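Local coordinates for aspartate aminotransferase, cytoplasmic (Schizosaccharomyces pombe 972h-, PDB 6JPK), which catalyses the pyridoxal 5'-phosphate-dependent transfer of an amino group between L-aspartate and 2-oxoglutarate, giving oxaloacetate and L-glutamate, at residues Q366-L376 with H396-E407; M356-V367 with F378-A387. The protein carries 1 engineered substitution. All blocks are in the same frame, centred on the assembly; numbering follows the deposited sequence.

Contact 1 packs helix 364-374 against helix 394-407. Contact 2 pairs the short strands 357-359 and 383-385. Their centres lie about 11 Å apart, and both use helix 364-374, sharing Gln366 and Val367. Along the chain their segments alternate, with strand 383-385 followed by helix 394-407. They meet in a common apolar core. There Phe401 CE1 of contact 1 lies 3.7 Å from Leu362 CD1 and 3.8 Å from Phe378 CZ of contact 2. Contact 2 holds Arg383, a probable L-aspartate-binding residue. Contact 1 stands further off: the side chain of Phe401 is about 10 Å from that of Arg383.

Contact 1: Q366-L376 with H396-E407; sequences QVQFCQERYHL and HVAQAFNHAVRE
Two helices near the C-terminus, 364-374 and 394-407, pack here around an aromatic cluster of Phe369, Tyr374, His396 and His403. The axes of 366-374 and 396-407 come within 9.0 Å, with N-to-C directions 130° apart. Tyr374 is a knob that fits into a hole formed by His396, Gln399, Ala400 and His403. Ala400 CA sits over the centre of the Tyr374 ring in a CH-pi contact, 3.6 Å from the centroid. The tyrosine hydroxyl reaches the edge of the His403 ring. Tyr374 OH and His403 ND1 are 2.6 Å apart, a short hydrogen bond in the plane of that ring. The two rings stand nearly at right angles and meet rim to rim. One face of His403 receives the edge of Phe369 in a T-shaped pair, with Phe369 CZ over the ring centre. CG of Phe369 lies anti to the backbone N (chi1 -173°), which sends the ring across to His403 and Ala404. His396 works at the C-terminal end of helix 364-374. Its NE2 donates to Tyr374 O at 2.9 Å, in the carbonyl plane and on a lone pair. Deeper in, Cys370 SG lies 3.8 Å from both Ala404 CB and Phe401 CD1. Leu376 CD1 presses on Ala400 CB at 3.5 Å. Ala400 and Ala404, both small, let the backbones come close beside Cys370 and Gln366. The inner side of helix 394-407 rests on helix 310-340, where Phe401 touches Leu338. No other subunit touches either segment. The chemistry is mixed: His403 has a hydrogen bond at its edge and the edge of Phe369 over one face, while His396 donates to a carbonyl at the helix end. Both imidazoles are thus likely to be restricted in rotation.

Contact 2: M356-V367 with F378-A387; sequences MFSFTGLTPAQV and FSANGRISMA
Strands 357-359 and 383-385 run antiparallel, with Ser358 and Ile384 as a hydrogen-bonded pair between the non-hydrogen-bonded pairs Phe357-Ser385 and Phe359-Arg383. This two-stranded sheet carries Arg383, which probably binds L-aspartate, as in related aminotransferases. Ser358 N donates to Ile384 O at 3.0 Å, and Ile384 N returns a bond to Ser358 O. Met386 N adds a bond to Met356 O. Phe357, Phe359 and Arg383 share one face. The side chains of Phe357 and Arg383 lie side by side, pointing the same way, with ring and guanidinium planes 8° apart and Phe357 CE1 3.3 Å from Arg383 NH1. CG of Arg383 is anti to the backbone N (chi1 -177°), and a bend at chi3 lets the chain run alongside Phe357. Phe357 also touches Asn191, another probable aspartate-binding residue. Phe359 crosses Arg383 at about a right angle, and Asn381 O lies over the centre of its ring. Beyond the strands, Gly382 O takes two bonds from Thr360, one from N and one from OG1 at 2.8 Å, the latter on a lone pair. Thr360 OG1 also accepts from Leu362 N, an ST turn, while CG2 packs on Ile384 CG1. With an alanine here, Gly382 O would probably keep only the backbone N-H bond, Leu362 N would probably lose its OG1 acceptor, and a gap would probably open beside Ile384 CG1. Glycine suits Gly382: its phi is positive, and a CB would probably clash with Leu362 O. Two waters bridge the segments. One links Gly361 N to Asn381 O, the other Leu362 O to Ala380 O. A capping box of Thr363 and Gln366 starts helix 364-374. Val367 CG1 lies over a face of Phe378, 3.9 Å from the ring centroid, and Leu362 CD1 meets that ring's edge.

Contact 1: Q366-L376 with H396-E407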
loop_
_atom_site.group_PDB
_atom_site.type_symbol
_atom_site.label_atom_id
_atom_site.label_comp_id
_atom_site.label_asym_id
_atom_site.label_seq_id
_atom_site.Cartn_x
_atom_site.Cartn_y
_atom_site.Cartn_z
ATOM N N GLN A 366 -6.449 -38.364 -1.116
ATOM C CA GLN A 366 -7.697 -38.200 -0.382
ATOM C C GLN A 366 -8.348 -36.857 -0.679
ATOM O O GLN A 366 -9.577 -36.769 -0.791
ATOM C CB GLN A 366 -7.434 -38.358 1.112
ATOM C CG GLN A 366 -7.090 -39.792 1.450
ATOM C CD GLN A 366 -6.481 -39.963 2.819
ATOM O OE1 GLN A 366 -6.171 -38.989 3.503
ATOM N NE2 GLN A 366 -6.307 -41.217 3.226
ATOM N N VAL A 367 -7.540 -35.796 -0.784
ATOM C CA VAL A 367 -8.073 -34.482 -1.133
ATOM C C VAL A 367 -8.693 -34.522 -2.524
ATOM O O VAL A 367 -9.794 -34.003 -2.743
ATOM C CB VAL A 367 -6.966 -33.413 -1.024
ATOM C CG1 VAL A 367 -7.490 -32.054 -1.490
ATOM C CG2 VAL A 367 -6.436 -33.339 0.414
ATOM N N GLN A 368 -8.006 -35.160 -3.479
ATOM C CA GLN A 368 -8.542 -35.269 -4.837
ATOM C C GLN A 368 -9.832 -36.086 -4.857
ATOM O O GLN A 368 -10.759 -35.775 -5.607
ATOM C CB GLN A 368 -7.494 -35.891 -5.773
ATOM C CG GLN A 368 -7.912 -35.930 -7.237
ATOM C CD GLN A 368 -7.977 -34.541 -7.858
ATOM O OE1 GLN A 368 -7.318 -33.607 -7.399
ATOM N NE2 GLN A 368 -8.790 -34.398 -8.897
ATOM N N PHE A 369 -9.894 -37.153 -4.055
ATOM C CA PHE A 369 -11.123 -37.931 -3.933
ATOM C C PHE A 369 -12.268 -37.062 -3.412
ATOM O O PHE A 369 -13.388 -37.116 -3.935
ATOM C CB PHE A 369 -10.864 -39.119 -3.004
ATOM C CG PHE A 369 -12.005 -40.113 -2.911
ATOM C CD1 PHE A 369 -13.019 -39.945 -1.975
ATOM C CD2 PHE A 369 -12.026 -41.246 -3.722
ATOM C CE1 PHE A 369 -14.060 -40.876 -1.869
ATOM C CE2 PHE A 369 -13.058 -42.182 -3.628
ATOM C CZ PHE A 369 -14.075 -41.995 -2.701
ATOM N N CYS A 370 -11.998 -36.250 -2.384
ATOM C CA CYS A 370 -13.009 -35.326 -1.873
ATOM C C CYS A 370 -13.467 -34.352 -2.950
ATOM O O CYS A 370 -14.654 -34.010 -3.024
ATOM C CB CYS A 370 -12.455 -34.549 -0.681
ATOM S SG CYS A 370 -12.238 -35.505 0.811
ATOM N N GLN A 371 -12.539 -33.876 -3.779
ATOM C CA GLN A 371 -12.908 -32.936 -4.827
ATOM C C GLN A 371 -13.799 -33.597 -5.877
ATOM O O GLN A 371 -14.836 -33.047 -6.255
ATOM C CB GLN A 371 -11.655 -32.346 -5.476
ATOM C CG GLN A 371 -11.975 -31.187 -6.409
ATOM C CD GLN A 371 -10.773 -30.694 -7.181
ATOM O OE1 GLN A 371 -10.730 -30.799 -8.401
ATOM N NE2 GLN A 371 -9.798 -30.142 -6.475
ATOM N N GLU A 372 -13.423 -34.791 -6.346
ATOM C CA GLU A 372 -14.143 -35.407 -7.457
ATOM C C GLU A 372 -15.462 -36.036 -7.021
ATOM O O GLU A 372 -16.446 -35.992 -7.764
ATOM C CB GLU A 372 -13.251 -36.456 -8.133
ATOM C CG GLU A 372 -12.097 -35.828 -8.895
ATOM C CD GLU A 372 -11.136 -36.845 -9.474
ATOM O OE1 GLU A 372 -11.454 -38.056 -9.472
ATOM O OE2 GLU A 372 -10.052 -36.426 -9.929
ATOM N N ARG A 373 -15.512 -36.641 -5.837
ATOM C CA ARG A 373 -16.721 -37.345 -5.419
ATOM C C ARG A 373 -17.632 -36.526 -4.512
ATOM O O ARG A 373 -18.819 -36.845 -4.409
ATOM C CB ARG A 373 -16.354 -38.654 -4.711
ATOM C CG ARG A 373 -15.483 -39.592 -5.560
ATOM C CD ARG A 373 -16.322 -40.386 -6.544
ATOM N NE ARG A 373 -17.330 -41.192 -5.853
ATOM C CZ ARG A 373 -17.141 -42.437 -5.406
ATOM N NH1 ARG A 373 -15.970 -43.047 -5.574
ATOM N NH2 ARG A 373 -18.130 -43.072 -4.784
ATOM N N TYR A 374 -17.113 -35.497 -3.835
ATOM C CA TYR A 374 -17.944 -34.675 -2.960
ATOM C C TYR A 374 -17.861 -33.185 -3.272
ATOM O O TYR A 374 -18.485 -32.383 -2.561
ATOM C CB TYR A 374 -17.575 -34.934 -1.490
ATOM C CG TYR A 374 -17.939 -36.340 -1.051
ATOM C CD1 TYR A 374 -17.092 -37.415 -1.317
ATOM C CD2 TYR A 374 -19.145 -36.597 -0.393
ATOM C CE1 TYR A 374 -17.428 -38.714 -0.931
ATOM C CE2 TYR A 374 -19.496 -37.897 -0.004
ATOM C CZ TYR A 374 -18.629 -38.947 -0.278
ATOM O OH TYR A 374 -18.964 -40.226 0.110
ATOM N N HIS A 375 -17.108 -32.796 -4.307
ATOM C CA HIS A 375 -17.057 -31.417 -4.791
ATOM C C HIS A 375 -16.592 -30.458 -3.700
ATOM O O HIS A 375 -17.083 -29.330 -3.591
ATOM C CB HIS A 375 -18.416 -31.007 -5.361
ATOM C CG HIS A 375 -18.964 -32.023 -6.309
ATOM N ND1 HIS A 375 -18.599 -32.064 -7.637
ATOM C CD2 HIS A 375 -19.759 -33.098 -6.103
ATOM C CE1 HIS A 375 -19.195 -33.091 -8.222
ATOM N NE2 HIS A 375 -19.903 -33.737 -7.312
ATOM N N LEU A 376 -15.652 -30.922 -2.877
ATOM C CA LEU A 376 -14.978 -30.092 -1.884
ATOM C C LEU A 376 -13.673 -29.594 -2.473
ATOM O O LEU A 376 -12.872 -30.397 -2.963
ATOM C CB LEU A 376 -14.674 -30.869 -0.604
ATOM C CG LEU A 376 -15.805 -31.679 0.006
ATOM C CD1 LEU A 376 -15.321 -32.251 1.308
ATOM C CD2 LEU A 376 -17.038 -30.801 0.213
ATOM N N HIS A 396 -21.965 -33.043 5.219
ATOM C CA HIS A 396 -21.446 -33.420 3.909
ATOM C C HIS A 396 -19.917 -33.507 3.924
ATOM O O HIS A 396 -19.340 -34.456 3.383
ATOM C CB HIS A 396 -21.947 -32.416 2.869
ATOM C CG HIS A 396 -21.422 -32.644 1.479
ATOM N ND1 HIS A 396 -21.814 -33.708 0.698
ATOM C CD2 HIS A 396 -20.557 -31.922 0.724
ATOM C CE1 HIS A 396 -21.207 -33.640 -0.476
ATOM N NE2 HIS A 396 -20.436 -32.564 -0.484
ATOM N N VAL A 397 -19.247 -32.552 4.579
ATOM C CA VAL A 397 -17.783 -32.560 4.642
ATOM C C VAL A 397 -17.269 -33.752 5.452
ATOM O O VAL A 397 -16.327 -34.446 5.040
ATOM C CB VAL A 397 -17.264 -31.228 5.214
ATOM C CG1 VAL A 397 -15.736 -31.300 5.478
ATOM C CG2 VAL A 397 -17.608 -30.085 4.265
ATOM N N ALA A 398 -17.861 -33.997 6.624
ATOM C CA ALA A 398 -17.471 -35.157 7.423
ATOM C C ALA A 398 -17.657 -36.463 6.650
ATOM O O ALA A 398 -16.804 -37.357 6.710
ATOM C CB ALA A 398 -18.283 -35.204 8.716
ATOM N N GLN A 399 -18.771 -36.594 5.935
ATOM C CA GLN A 399 -19.020 -37.815 5.178
ATOM C C GLN A 399 -17.965 -38.010 4.097
ATOM O O GLN A 399 -17.523 -39.138 3.853
ATOM C CB GLN A 399 -20.418 -37.773 4.560
ATOM C CG GLN A 399 -21.562 -37.862 5.570
ATOM C CD GLN A 399 -21.899 -39.293 5.964
ATOM O OE1 GLN A 399 -21.492 -40.251 5.296
ATOM N NE2 GLN A 399 -22.653 -39.445 7.053
ATOM N N ALA A 400 -17.559 -36.913 3.440
ATOM C CA ALA A 400 -16.509 -36.969 2.425
ATOM C C ALA A 400 -15.192 -37.435 3.019
ATOM O O ALA A 400 -14.534 -38.326 2.465
ATOM C CB ALA A 400 -16.321 -35.599 1.777
ATOM N N PHE A 401 -14.770 -36.804 4.124
ATOM C CA PHE A 401 -13.525 -37.190 4.778
ATOM C C PHE A 401 -13.568 -38.656 5.190
ATOM O O PHE A 401 -12.614 -39.410 4.956
ATOM C CB PHE A 401 -13.256 -36.303 6.001
ATOM C CG PHE A 401 -12.835 -34.878 5.671
ATOM C CD1 PHE A 401 -12.907 -34.380 4.380
ATOM C CD2 PHE A 401 -12.347 -34.047 6.667
ATOM C CE1 PHE A 401 -12.523 -33.073 4.087
ATOM C CE2 PHE A 401 -11.960 -32.732 6.384
ATOM C CZ PHE A 401 -12.042 -32.249 5.090
ATOM N N ASN A 402 -14.671 -39.074 5.815
ATOM C CA ASN A 402 -14.800 -40.459 6.248
ATOM C C ASN A 402 -14.619 -41.407 5.073
ATOM O O ASN A 402 -13.833 -42.361 5.138
ATOM C CB ASN A 402 -16.159 -40.672 6.912
ATOM C CG ASN A 402 -16.417 -42.126 7.271
ATOM O OD1 ASN A 402 -15.733 -42.693 8.119
ATOM N ND2 ASN A 402 -17.409 -42.731 6.631
ATOM N N HIS A 403 -15.318 -41.133 3.970
ATOM C CA HIS A 403 -15.228 -41.997 2.796
ATOM C C HIS A 403 -13.813 -41.991 2.220
ATOM O O HIS A 403 -13.251 -43.045 1.904
ATOM C CB HIS A 403 -16.249 -41.535 1.760
ATOM C CG HIS A 403 -16.459 -42.492 0.632
ATOM N ND1 HIS A 403 -17.415 -42.290 -0.340
ATOM C CD2 HIS A 403 -15.838 -43.656 0.318
ATOM C CE1 HIS A 403 -17.372 -43.287 -1.208
ATOM N NE2 HIS A 403 -16.420 -44.127 -0.834
ATOM N N ALA A 404 -13.223 -40.805 2.079
ATOM C CA ALA A 404 -11.898 -40.683 1.474
ATOM C C ALA A 404 -10.844 -41.446 2.276
ATOM O O ALA A 404 -10.017 -42.171 1.710
ATOM C CB ALA A 404 -11.517 -39.204 1.351
ATOM N N VAL A 405 -10.861 -41.296 3.597
ATOM C CA VAL A 405 -9.864 -41.954 4.431
ATOM C C VAL A 405 -10.055 -43.469 4.419
ATOM O O VAL A 405 -9.081 -44.228 4.341
ATOM C CB VAL A 405 -9.912 -41.382 5.857
ATOM C CG1 VAL A 405 -9.092 -42.255 6.829
ATOM C CG2 VAL A 405 -9.399 -39.955 5.839
ATOM N N ARG A 406 -11.305 -43.936 4.491
ATOM C CA ARG A 406 -11.563 -45.372 4.461
ATOM C C ARG A 406 -11.191 -45.975 3.115
ATOM O O ARG A 406 -10.713 -47.113 3.047
ATOM C CB ARG A 406 -13.036 -45.655 4.759
ATOM C CG ARG A 406 -13.421 -45.490 6.206
ATOM C CD ARG A 406 -14.921 -45.611 6.364
ATOM N NE ARG A 406 -15.349 -45.527 7.763
ATOM C CZ ARG A 406 -15.326 -46.556 8.604
ATOM N NH1 ARG A 406 -14.869 -47.731 8.193
ATOM N NH2 ARG A 406 -15.743 -46.413 9.855
ATOM N N GLU A 407 -11.442 -45.244 2.033
ATOM C CA GLU A 407 -11.218 -45.779 0.700
ATOM C C GLU A 407 -9.741 -45.767 0.321
ATOM O O GLU A 407 -9.282 -46.676 -0.378
ATOM C CB GLU A 407 -12.041 -44.980 -0.310
ATOM C CG GLU A 407 -11.868 -45.384 -1.765
ATOM C CD GLU A 407 -12.409 -46.769 -2.082
ATOM O OE1 GLU A 407 -13.127 -47.357 -1.240
ATOM O OE2 GLU A 407 -12.104 -47.269 -3.189
#

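Contact 2: M356-V367 with F378-A387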
loop_
_atom_site.group_PDB
_atom_site.type_symbol
_atom_site.label_atom_id
_atom_site.label_comp_id
_atom_site.label_asym_id
_atom_site.label_seq_id
_atom_site.Cartn_x
_atom_site.Cartn_y
_atom_site.Cartn_z
ATOM N N MET A 356 -8.748 -20.039 11.793
ATOM C CA MET A 356 -9.618 -20.459 10.704
ATOM C C MET A 356 -8.956 -21.401 9.708
ATOM O O MET A 356 -9.628 -21.825 8.766
ATOM C CB MET A 356 -10.205 -19.241 9.976
ATOM C CG MET A 356 -9.258 -18.430 9.121
ATOM S SD MET A 356 -10.272 -17.200 8.253
ATOM C CE MET A 356 -10.822 -18.148 6.854
ATOM N N PHE A 357 -7.690 -21.778 9.899
ATOM C CA PHE A 357 -7.042 -22.759 9.041
ATOM C C PHE A 357 -6.731 -24.035 9.815
ATOM O O PHE A 357 -6.440 -24.009 11.014
ATOM C CB PHE A 357 -5.755 -22.199 8.424
ATOM C CG PHE A 357 -5.984 -20.990 7.572
ATOM C CD1 PHE A 357 -6.678 -21.096 6.373
ATOM C CD2 PHE A 357 -5.529 -19.745 7.971
ATOM C CE1 PHE A 357 -6.904 -19.983 5.582
ATOM C CE2 PHE A 357 -5.745 -18.626 7.183
ATOM C CZ PHE A 357 -6.434 -18.743 5.986
ATOM N N SER A 358 -6.783 -25.160 9.109
ATOM C CA SER A 358 -6.584 -26.464 9.722
ATOM C C SER A 358 -5.838 -27.375 8.764
ATOM O O SER A 358 -6.266 -27.552 7.616
ATOM C CB SER A 358 -7.928 -27.109 10.097
ATOM O OG SER A 358 -7.771 -28.506 10.311
ATOM N N PHE A 359 -4.741 -27.966 9.236
ATOM C CA PHE A 359 -4.167 -29.125 8.560
ATOM C C PHE A 359 -4.983 -30.342 8.995
ATOM O O PHE A 359 -4.942 -30.740 10.167
ATOM C CB PHE A 359 -2.681 -29.284 8.889
ATOM C CG PHE A 359 -1.748 -28.907 7.750
ATOM C CD1 PHE A 359 -2.039 -27.832 6.910
ATOM C CD2 PHE A 359 -0.563 -29.617 7.539
ATOM C CE1 PHE A 359 -1.167 -27.470 5.870
ATOM C CE2 PHE A 359 0.307 -29.275 6.489
ATOM C CZ PHE A 359 0.003 -28.198 5.658
ATOM N N THR A 360 -5.757 -30.900 8.059
ATOM C CA THR A 360 -6.621 -32.039 8.345
ATOM C C THR A 360 -5.846 -33.343 8.468
ATOM O O THR A 360 -6.323 -34.275 9.126
ATOM C CB THR A 360 -7.667 -32.202 7.236
ATOM O OG1 THR A 360 -6.992 -32.414 5.986
ATOM C CG2 THR A 360 -8.557 -30.953 7.131
ATOM N N GLY A 361 -4.677 -33.435 7.833
ATOM C CA GLY A 361 -3.951 -34.680 7.724
ATOM C C GLY A 361 -4.294 -35.512 6.504
ATOM O O GLY A 361 -3.721 -36.592 6.330
ATOM N N LEU A 362 -5.214 -35.058 5.658
ATOM C CA LEU A 362 -5.541 -35.820 4.456
ATOM C C LEU A 362 -4.378 -35.787 3.472
ATOM O O LEU A 362 -3.618 -34.818 3.413
ATOM C CB LEU A 362 -6.800 -35.261 3.788
ATOM C CG LEU A 362 -8.071 -35.263 4.645
ATOM C CD1 LEU A 362 -9.272 -34.799 3.840
ATOM C CD2 LEU A 362 -8.311 -36.638 5.189
ATOM N N THR A 363 -4.249 -36.858 2.694
ATOM C CA THR A 363 -3.208 -36.986 1.676
ATOM C C THR A 363 -3.689 -36.381 0.366
ATOM O O THR A 363 -4.889 -36.147 0.180
ATOM C CB THR A 363 -2.860 -38.463 1.471
ATOM O OG1 THR A 363 -4.009 -39.142 0.944
ATOM C CG2 THR A 363 -2.441 -39.131 2.767
ATOM N N PRO A 364 -2.782 -36.136 -0.590
ATOM C CA PRO A 364 -3.236 -35.603 -1.884
ATOM C C PRO A 364 -4.256 -36.482 -2.584
ATOM O O PRO A 364 -5.196 -35.950 -3.186
ATOM C CB PRO A 364 -1.932 -35.487 -2.697
ATOM C CG PRO A 364 -0.864 -35.332 -1.670
ATOM C CD PRO A 364 -1.308 -36.207 -0.522
ATOM N N ALA A 365 -4.098 -37.810 -2.539
ATOM C CA ALA A 365 -5.108 -38.680 -3.134
ATOM C C ALA A 365 -6.460 -38.505 -2.441
ATOM O O ALA A 365 -7.511 -38.492 -3.098
ATOM C CB ALA A 365 -4.657 -40.143 -3.076
ATOM N N GLN A 366 -6.449 -38.364 -1.116
ATOM C CA GLN A 366 -7.697 -38.200 -0.382
ATOM C C GLN A 366 -8.348 -36.857 -0.679
ATOM O O GLN A 366 -9.577 -36.769 -0.791
ATOM C CB GLN A 366 -7.434 -38.358 1.112
ATOM C CG GLN A 366 -7.090 -39.792 1.450
ATOM C CD GLN A 366 -6.481 -39.963 2.819
ATOM O OE1 GLN A 366 -6.171 -38.989 3.503
ATOM N NE2 GLN A 366 -6.307 -41.217 3.226
ATOM N N VAL A 367 -7.540 -35.796 -0.784
ATOM C CA VAL A 367 -8.073 -34.482 -1.133
ATOM C C VAL A 367 -8.693 -34.522 -2.524
ATOM O O VAL A 367 -9.794 -34.003 -2.743
ATOM C CB VAL A 367 -6.966 -33.413 -1.024
ATOM C CG1 VAL A 367 -7.490 -32.054 -1.490
ATOM C CG2 VAL A 367 -6.436 -33.339 0.414
ATOM N N PHE A 378 -10.209 -27.698 -1.735
ATOM C CA PHE A 378 -9.215 -27.254 -0.759
ATOM C C PHE A 378 -7.843 -27.761 -1.195
ATOM O O PHE A 378 -7.714 -28.536 -2.150
ATOM C CB PHE A 378 -9.582 -27.682 0.677
ATOM C CG PHE A 378 -9.773 -29.179 0.883
ATOM C CD1 PHE A 378 -10.908 -29.831 0.425
ATOM C CD2 PHE A 378 -8.833 -29.919 1.602
ATOM C CE1 PHE A 378 -11.091 -31.201 0.644
ATOM C CE2 PHE A 378 -9.018 -31.280 1.839
ATOM C CZ PHE A 378 -10.144 -31.926 1.358
ATOM N N SER A 379 -6.814 -27.299 -0.485
ATOM C CA SER A 379 -5.432 -27.479 -0.915
ATOM C C SER A 379 -4.993 -28.936 -0.818
ATOM O O SER A 379 -5.401 -29.675 0.079
ATOM C CB SER A 379 -4.492 -26.618 -0.063
ATOM O OG SER A 379 -4.960 -25.288 0.072
ATOM N N ALA A 380 -4.111 -29.326 -1.743
ATOM C CA ALA A 380 -3.589 -30.689 -1.814
ATOM C C ALA A 380 -2.806 -31.096 -0.569
ATOM O O ALA A 380 -2.698 -32.293 -0.289
ATOM C CB ALA A 380 -2.702 -30.842 -3.049
ATOM N N ASN A 381 -2.257 -30.140 0.188
ATOM C CA ASN A 381 -1.585 -30.465 1.442
ATOM C C ASN A 381 -2.569 -30.732 2.582
ATOM O O ASN A 381 -2.146 -30.925 3.726
ATOM C CB ASN A 381 -0.615 -29.340 1.830
ATOM C CG ASN A 381 -1.307 -27.996 2.054
ATOM O OD1 ASN A 381 -2.531 -27.906 2.081
ATOM N ND2 ASN A 381 -0.507 -26.937 2.224
ATOM N N GLY A 382 -3.868 -30.732 2.304
ATOM C CA GLY A 382 -4.853 -31.001 3.330
ATOM C C GLY A 382 -5.280 -29.801 4.146
ATOM O O GLY A 382 -6.064 -29.968 5.089
ATOM N N ARG A 383 -4.810 -28.600 3.815
ATOM C CA ARG A 383 -5.267 -27.410 4.525
ATOM C C ARG A 383 -6.706 -27.088 4.138
ATOM O O ARG A 383 -7.029 -27.024 2.950
ATOM C CB ARG A 383 -4.377 -26.207 4.214
ATOM C CG ARG A 383 -4.783 -24.953 5.016
ATOM C CD ARG A 383 -4.418 -23.659 4.310
ATOM N NE ARG A 383 -5.160 -23.503 3.070
ATOM C CZ ARG A 383 -5.452 -22.334 2.508
ATOM N NH1 ARG A 383 -5.069 -21.204 3.079
ATOM N NH2 ARG A 383 -6.143 -22.300 1.374
ATOM N N ILE A 384 -7.571 -26.876 5.142
ATOM C CA ILE A 384 -8.904 -26.336 4.903
ATOM C C ILE A 384 -9.080 -25.033 5.669
ATOM O O ILE A 384 -8.454 -24.782 6.705
ATOM C CB ILE A 384 -10.036 -27.313 5.277
ATOM C CG1 ILE A 384 -10.004 -27.643 6.771
ATOM C CG2 ILE A 384 -9.950 -28.583 4.410
ATOM C CD1 ILE A 384 -11.270 -28.378 7.246
ATOM N N SER A 385 -9.960 -24.200 5.146
ATOM C CA SER A 385 -10.440 -23.042 5.884
ATOM C C SER A 385 -11.717 -23.426 6.621
ATOM O O SER A 385 -12.706 -23.843 5.997
ATOM C CB SER A 385 -10.690 -21.873 4.943
ATOM O OG SER A 385 -11.401 -20.865 5.621
ATOM N N MET A 386 -11.690 -23.306 7.948
ATOM C CA MET A 386 -12.882 -23.622 8.724
ATOM C C MET A 386 -14.019 -22.651 8.433
ATOM O O MET A 386 -15.180 -22.982 8.698
ATOM C CB MET A 386 -12.567 -23.615 10.224
ATOM C CG MET A 386 -11.560 -24.669 10.687
ATOM S SD MET A 386 -12.111 -26.370 10.413
ATOM C CE MET A 386 -13.713 -26.335 11.218
ATOM N N ALA A 387 -13.719 -21.470 7.882
ATOM C CA ALA A 387 -14.771 -20.485 7.639
ATOM C C ALA A 387 -15.746 -20.956 6.572
ATOM O O ALA A 387 -16.903 -20.521 6.563
ATOM C CB ALA A 387 -14.167 -19.134 7.236
HETATM O O HOH W 1 -2.864 -31.837 6.311
HETATM O O HOH W 2 -1.776 -33.844 1.743
#